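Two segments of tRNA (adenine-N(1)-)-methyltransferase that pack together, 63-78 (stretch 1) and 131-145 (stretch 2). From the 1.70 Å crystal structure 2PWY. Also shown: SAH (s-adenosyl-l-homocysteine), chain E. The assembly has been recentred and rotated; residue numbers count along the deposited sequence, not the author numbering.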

# COMPACT_ATOMS: atom_id res chain seq x y z
N ARG A 63 -2.63 -16.09 27.12
CA ARG A 63 -2.14 -14.87 27.72
C ARG A 63 -2.19 -13.83 26.59
O ARG A 63 -1.50 -14.01 25.58
CB ARG A 63 -0.69 -15.03 28.20
CG ARG A 63 -0.01 -13.71 28.48
CD ARG A 63 1.47 -13.87 28.65
NE ARG A 63 2.11 -12.58 28.96
CZ ARG A 63 3.22 -12.47 29.69
NH1 ARG A 63 3.82 -13.55 30.18
NH2 ARG A 63 3.73 -11.27 29.93
N PRO A 64 -3.01 -12.78 26.73
CA PRO A 64 -3.12 -11.81 25.62
C PRO A 64 -1.81 -11.07 25.45
O PRO A 64 -1.20 -10.67 26.44
CB PRO A 64 -4.22 -10.84 26.07
CG PRO A 64 -4.33 -11.03 27.57
CD PRO A 64 -3.86 -12.41 27.89
N THR A 65 -1.37 -10.94 24.20
CA THR A 65 -0.27 -10.04 23.89
C THR A 65 -0.74 -8.60 24.11
O THR A 65 -1.95 -8.33 24.20
CB THR A 65 0.18 -10.18 22.43
OG1 THR A 65 -0.89 -9.77 21.57
CG2 THR A 65 0.57 -11.64 22.12
N LEU A 66 0.21 -7.66 24.19
CA LEU A 66 -0.17 -6.26 24.34
C LEU A 66 -1.04 -5.79 23.16
O LEU A 66 -2.00 -5.05 23.35
CB LEU A 66 1.08 -5.38 24.52
CG LEU A 66 0.85 -3.88 24.69
CD1 LEU A 66 -0.11 -3.58 25.85
CD2 LEU A 66 2.17 -3.15 24.90
N GLU A 67 -0.71 -6.25 21.94
CA GLU A 67 -1.55 -6.00 20.77
C GLU A 67 -2.99 -6.49 21.02
O GLU A 67 -3.94 -5.74 20.84
CB GLU A 67 -0.95 -6.68 19.54
CG GLU A 67 -1.79 -6.49 18.27
CD GLU A 67 -1.18 -7.19 17.07
OE1 GLU A 67 -0.38 -8.14 17.27
OE2 GLU A 67 -1.48 -6.76 15.93
N GLU A 68 -3.14 -7.75 21.45
CA GLU A 68 -4.48 -8.32 21.69
C GLU A 68 -5.23 -7.55 22.78
O GLU A 68 -6.42 -7.29 22.65
CB GLU A 68 -4.39 -9.79 22.06
CG GLU A 68 -4.03 -10.67 20.86
CD GLU A 68 -3.67 -12.10 21.22
OE1 GLU A 68 -3.15 -12.35 22.33
OE2 GLU A 68 -3.89 -12.98 20.36
N TYR A 69 -4.51 -7.18 23.83
CA TYR A 69 -5.07 -6.42 24.92
C TYR A 69 -5.61 -5.06 24.47
O TYR A 69 -6.76 -4.72 24.77
CB TYR A 69 -4.04 -6.25 26.03
CG TYR A 69 -4.59 -5.63 27.28
CD1 TYR A 69 -5.57 -6.29 28.03
CD2 TYR A 69 -4.15 -4.39 27.71
CE1 TYR A 69 -6.09 -5.71 29.21
CE2 TYR A 69 -4.66 -3.80 28.87
CZ TYR A 69 -5.63 -4.47 29.61
OH TYR A 69 -6.12 -3.88 30.76
N LEU A 70 -4.79 -4.27 23.76
CA LEU A 70 -5.27 -2.98 23.25
C LEU A 70 -6.53 -3.10 22.41
O LEU A 70 -7.41 -2.25 22.49
CB LEU A 70 -4.20 -2.24 22.43
CG LEU A 70 -3.46 -1.14 23.16
CD1 LEU A 70 -2.52 -1.78 24.19
CD2 LEU A 70 -2.69 -0.25 22.19
N LEU A 71 -6.60 -4.15 21.61
CA LEU A 71 -7.70 -4.32 20.67
C LEU A 71 -9.00 -4.74 21.34
O LEU A 71 -10.08 -4.52 20.79
CB LEU A 71 -7.32 -5.31 19.57
CG LEU A 71 -6.17 -4.90 18.65
CD1 LEU A 71 -5.85 -6.09 17.76
CD2 LEU A 71 -6.52 -3.66 17.83
N HIS A 72 -8.91 -5.33 22.54
CA HIS A 72 -10.08 -5.90 23.23
C HIS A 72 -10.42 -5.24 24.58
O HIS A 72 -11.54 -5.40 25.08
CB HIS A 72 -9.93 -7.43 23.38
CG HIS A 72 -9.77 -8.14 22.07
ND1 HIS A 72 -10.84 -8.51 21.28
CD2 HIS A 72 -8.66 -8.52 21.38
CE1 HIS A 72 -10.40 -9.07 20.17
NE2 HIS A 72 -9.08 -9.10 20.21
N MET A 73 -9.49 -4.49 25.16
CA MET A 73 -9.74 -3.82 26.44
C MET A 73 -10.87 -2.78 26.34
O MET A 73 -11.11 -2.20 25.28
CB MET A 73 -8.47 -3.16 26.98
CG MET A 73 -7.99 -1.95 26.18
SD MET A 73 -6.42 -1.34 26.79
CE MET A 73 -6.32 0.22 25.91
N LYS A 74 -11.55 -2.58 27.47
CA LYS A 74 -12.58 -1.55 27.62
C LYS A 74 -11.94 -0.21 27.28
O LYS A 74 -10.75 0.01 27.57
CB LYS A 74 -13.08 -1.54 29.07
CG LYS A 74 -14.24 -0.60 29.39
CD LYS A 74 -14.63 -0.74 30.86
CE LYS A 74 -15.74 0.23 31.26
NZ LYS A 74 -17.08 -0.39 31.15
N ARG A 75 -12.70 0.68 26.66
CA ARG A 75 -12.19 2.01 26.37
C ARG A 75 -13.26 3.09 26.46
O ARG A 75 -14.45 2.80 26.33
CB ARG A 75 -11.52 2.05 24.99
CG ARG A 75 -12.46 2.15 23.79
CD ARG A 75 -13.03 0.79 23.36
NE ARG A 75 -12.01 -0.26 23.39
CZ ARG A 75 -11.16 -0.53 22.40
NH1 ARG A 75 -10.28 -1.52 22.56
NH2 ARG A 75 -11.18 0.17 21.27
N SER A 76 -12.82 4.33 26.67
CA SER A 76 -13.68 5.47 26.34
C SER A 76 -13.08 6.07 25.08
O SER A 76 -13.60 5.85 23.98
CB SER A 76 -13.78 6.46 27.50
OG SER A 76 -12.50 6.93 27.89
N ALA A 77 -11.95 6.77 25.23
CA ALA A 77 -11.16 7.21 24.09
C ALA A 77 -10.59 6.00 23.33
O ALA A 77 -10.07 5.07 23.93
CB ALA A 77 -10.04 8.13 24.55
N THR A 78 -10.71 6.01 22.00
CA THR A 78 -10.13 4.94 21.20
C THR A 78 -8.59 4.92 21.34
O THR A 78 -7.93 5.95 21.15
CB THR A 78 -10.57 5.02 19.72
OG1 THR A 78 -12.00 5.01 19.64
CG2 THR A 78 -10.00 3.86 18.92
N PRO A 131 -11.31 13.42 33.45
CA PRO A 131 -11.23 12.50 34.59
C PRO A 131 -11.75 11.09 34.32
O PRO A 131 -11.15 10.11 34.78
CB PRO A 131 -12.10 13.17 35.67
CG PRO A 131 -12.16 14.60 35.27
CD PRO A 131 -12.14 14.61 33.77
N HIS A 132 -12.86 10.97 33.58
CA HIS A 132 -13.40 9.64 33.32
C HIS A 132 -12.46 8.86 32.40
O HIS A 132 -12.25 7.65 32.60
CB HIS A 132 -14.82 9.68 32.75
CG HIS A 132 -15.29 8.35 32.25
ND1 HIS A 132 -15.55 7.29 33.08
CD2 HIS A 132 -15.51 7.90 30.99
CE1 HIS A 132 -15.92 6.24 32.36
NE2 HIS A 132 -15.90 6.59 31.09
N HIS A 133 -11.89 9.55 31.42
CA HIS A 133 -10.89 8.95 30.54
C HIS A 133 -9.71 8.46 31.36
O HIS A 133 -9.27 7.31 31.21
CB HIS A 133 -10.45 9.94 29.45
CG HIS A 133 -11.47 10.18 28.37
ND1 HIS A 133 -11.14 10.74 27.15
CD2 HIS A 133 -12.80 9.92 28.32
CE1 HIS A 133 -12.23 10.82 26.40
NE2 HIS A 133 -13.25 10.33 27.09
N LEU A 134 -9.19 9.32 32.23
CA LEU A 134 -8.04 8.96 33.06
C LEU A 134 -8.31 7.76 33.97
O LEU A 134 -7.49 6.86 34.07
CB LEU A 134 -7.53 10.16 33.87
CG LEU A 134 -6.28 9.88 34.71
CD1 LEU A 134 -5.11 9.36 33.86
CD2 LEU A 134 -5.86 11.12 35.49
N ALA A 135 -9.48 7.74 34.61
CA ALA A 135 -9.85 6.60 35.45
C ALA A 135 -9.83 5.27 34.69
O ALA A 135 -9.26 4.29 35.17
CB ALA A 135 -11.20 6.83 36.12
N GLN A 136 -10.40 5.25 33.48
CA GLN A 136 -10.41 4.03 32.66
C GLN A 136 -8.99 3.67 32.22
O GLN A 136 -8.61 2.49 32.26
CB GLN A 136 -11.33 4.19 31.43
CG GLN A 136 -11.53 2.88 30.63
CD GLN A 136 -12.10 1.75 31.48
OE1 GLN A 136 -13.11 1.93 32.16
NE2 GLN A 136 -11.45 0.58 31.44
N ALA A 137 -8.22 4.68 31.83
CA ALA A 137 -6.83 4.45 31.40
C ALA A 137 -6.03 3.81 32.52
O ALA A 137 -5.32 2.83 32.31
CB ALA A 137 -6.18 5.74 30.94
N GLU A 138 -6.16 4.35 33.73
CA GLU A 138 -5.47 3.79 34.88
C GLU A 138 -5.88 2.34 35.13
O GLU A 138 -5.01 1.50 35.35
CB GLU A 138 -5.65 4.68 36.12
CG GLU A 138 -5.00 6.06 35.95
CD GLU A 138 -5.13 6.97 37.16
OE1 GLU A 138 -5.87 6.60 38.10
OE2 GLU A 138 -4.51 8.05 37.18
N ARG A 139 -7.18 2.04 35.07
CA ARG A 139 -7.62 0.64 35.22
C ARG A 139 -7.00 -0.25 34.15
O ARG A 139 -6.51 -1.35 34.45
CB ARG A 139 -9.16 0.51 35.17
CG ARG A 139 -9.85 0.92 36.48
CD ARG A 139 -11.35 0.54 36.49
NE ARG A 139 -12.14 1.37 35.58
CZ ARG A 139 -12.64 2.57 35.88
NH1 ARG A 139 -12.46 3.11 37.08
NH2 ARG A 139 -13.33 3.23 34.96
N ASN A 140 -7.01 0.23 32.90
CA ASN A 140 -6.50 -0.55 31.78
C ASN A 140 -5.02 -0.88 31.96
O ASN A 140 -4.60 -2.02 31.74
CB ASN A 140 -6.74 0.17 30.46
CG ASN A 140 -8.19 0.11 30.00
OD1 ASN A 140 -8.99 -0.68 30.51
ND2 ASN A 140 -8.52 0.93 29.02
N VAL A 141 -4.24 0.13 32.37
CA VAL A 141 -2.80 -0.04 32.57
C VAL A 141 -2.54 -1.00 33.73
O VAL A 141 -1.75 -1.94 33.63
CB VAL A 141 -2.12 1.33 32.83
CG1 VAL A 141 -0.64 1.16 33.23
CG2 VAL A 141 -2.24 2.21 31.58
N ARG A 142 -3.23 -0.76 34.85
CA ARG A 142 -2.94 -1.52 36.05
C ARG A 142 -3.33 -3.00 35.93
O ARG A 142 -2.69 -3.86 36.52
CB ARG A 142 -3.53 -0.82 37.28
CG ARG A 142 -2.76 0.47 37.56
CD ARG A 142 -3.55 1.53 38.33
NE ARG A 142 -2.71 2.72 38.53
CZ ARG A 142 -3.10 3.83 39.14
NH1 ARG A 142 -4.33 3.94 39.63
NH2 ARG A 142 -2.25 4.84 39.26
N ALA A 143 -4.35 -3.27 35.11
CA ALA A 143 -4.85 -4.64 34.90
C ALA A 143 -3.87 -5.50 34.11
O ALA A 143 -3.96 -6.74 34.14
CB ALA A 143 -6.21 -4.60 34.19
N PHE A 144 -2.94 -4.85 33.41
CA PHE A 144 -2.03 -5.53 32.49
C PHE A 144 -0.56 -5.42 32.89
O PHE A 144 0.25 -6.28 32.53
CB PHE A 144 -2.21 -4.93 31.09
CG PHE A 144 -1.61 -5.75 29.99
CD1 PHE A 144 -2.29 -6.87 29.50
CD2 PHE A 144 -0.39 -5.41 29.42
CE1 PHE A 144 -1.76 -7.64 28.46
CE2 PHE A 144 0.15 -6.18 28.39
CZ PHE A 144 -0.54 -7.29 27.90
N TRP A 145 -0.24 -4.38 33.66
CA TRP A 145 1.14 -3.96 33.90
C TRP A 145 1.28 -3.51 35.34
O TRP A 145 0.61 -2.56 35.77
CB TRP A 145 1.44 -2.80 32.95
CG TRP A 145 2.80 -2.13 33.03
CD1 TRP A 145 3.04 -0.88 33.50
CD2 TRP A 145 4.07 -2.63 32.56
NE1 TRP A 145 4.37 -0.56 33.37
CE2 TRP A 145 5.03 -1.62 32.80
CE3 TRP A 145 4.48 -3.83 31.97
CZ2 TRP A 145 6.38 -1.77 32.49
CZ3 TRP A 145 5.85 -3.99 31.66
CH2 TRP A 145 6.77 -2.95 31.91
N SAH E . -3.14 7.23 22.92
CA SAH E . -4.34 7.01 23.80
CB SAH E . -5.59 7.65 23.20
CG SAH E . -5.58 9.17 23.33
SD SAH E . -7.19 9.84 22.84
C SAH E . -4.52 5.51 23.99
O SAH E . -3.81 4.72 23.36
OXT SAH E . -5.36 5.09 24.79
C5' SAH E . -6.79 11.57 23.16
C4' SAH E . -6.92 11.93 24.65
O4' SAH E . -6.23 13.14 24.89
C3' SAH E . -8.35 12.15 25.15
O3' SAH E . -8.56 11.33 26.29
C2' SAH E . -8.41 13.64 25.50
O2' SAH E . -9.19 13.93 26.63
C1' SAH E . -6.96 13.94 25.81
N9 SAH E . -6.47 15.30 25.57
C8 SAH E . -6.66 16.07 24.46
N7 SAH E . -5.96 17.21 24.62
C5 SAH E . -5.28 17.17 25.79
C6 SAH E . -4.42 18.07 26.44
N6 SAH E . -4.11 19.25 25.88
N1 SAH E . -3.90 17.70 27.67
C2 SAH E . -4.22 16.50 28.25
N3 SAH E . -5.08 15.62 27.61
C4 SAH E . -5.60 15.96 26.40
O HOH W 1 -8.73 -3.49 31.16

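Helix 66-72 and the helix of stretch 2 run nearly antiparallel, at 150°, but their axes stay 11.8 Å apart, so large side chains span the gap between the helices, and the flanking loop residues, Pro64 and Met73 onward, add further contacts, burying 638 Å² in all. Pro64 opens it: its CG lies 4.3 Å from Phe144 CE1, and its O sits at the edge of that ring, 3.7 Å from CE1. Leu66 adds an apolar methyl, CD1 3.6 Å from Phe144 CE2. Tyr69, chi1 t, serves twice. Its ring forms an offset stack with Phe144 (centroids 4.3 Å apart, planes at 18°), while its OH donates to Asn140 O at 2.6 Å, a carbonyl near the ring plane. Water 1 donates to both Tyr69 OH (2.7 Å) and Asn140 OD1 (2.9 Å), bridging the stretches.

Beyond the helix, Met73 brings SD to 3.8 Å from Asn140 ND2. Asn140 ND2 donates to Lys74 O (2.8 Å, N-H...O angle 146°), while Gln136 NE2 donates to Asn140 OD1 (2.9 Å), so the buried carboxamide has partners at both ends. The extended Lys74 side chain lays CE 3.3 Å from Gln136 OE1. Ser76, with chi1 p, sets OG over one face of the His133 ring, 3.0 Å from His133 CD2; Ala77 CB lies 3.8 Å from His133 ND1, which donates to SAH O3' at 2.8 Å.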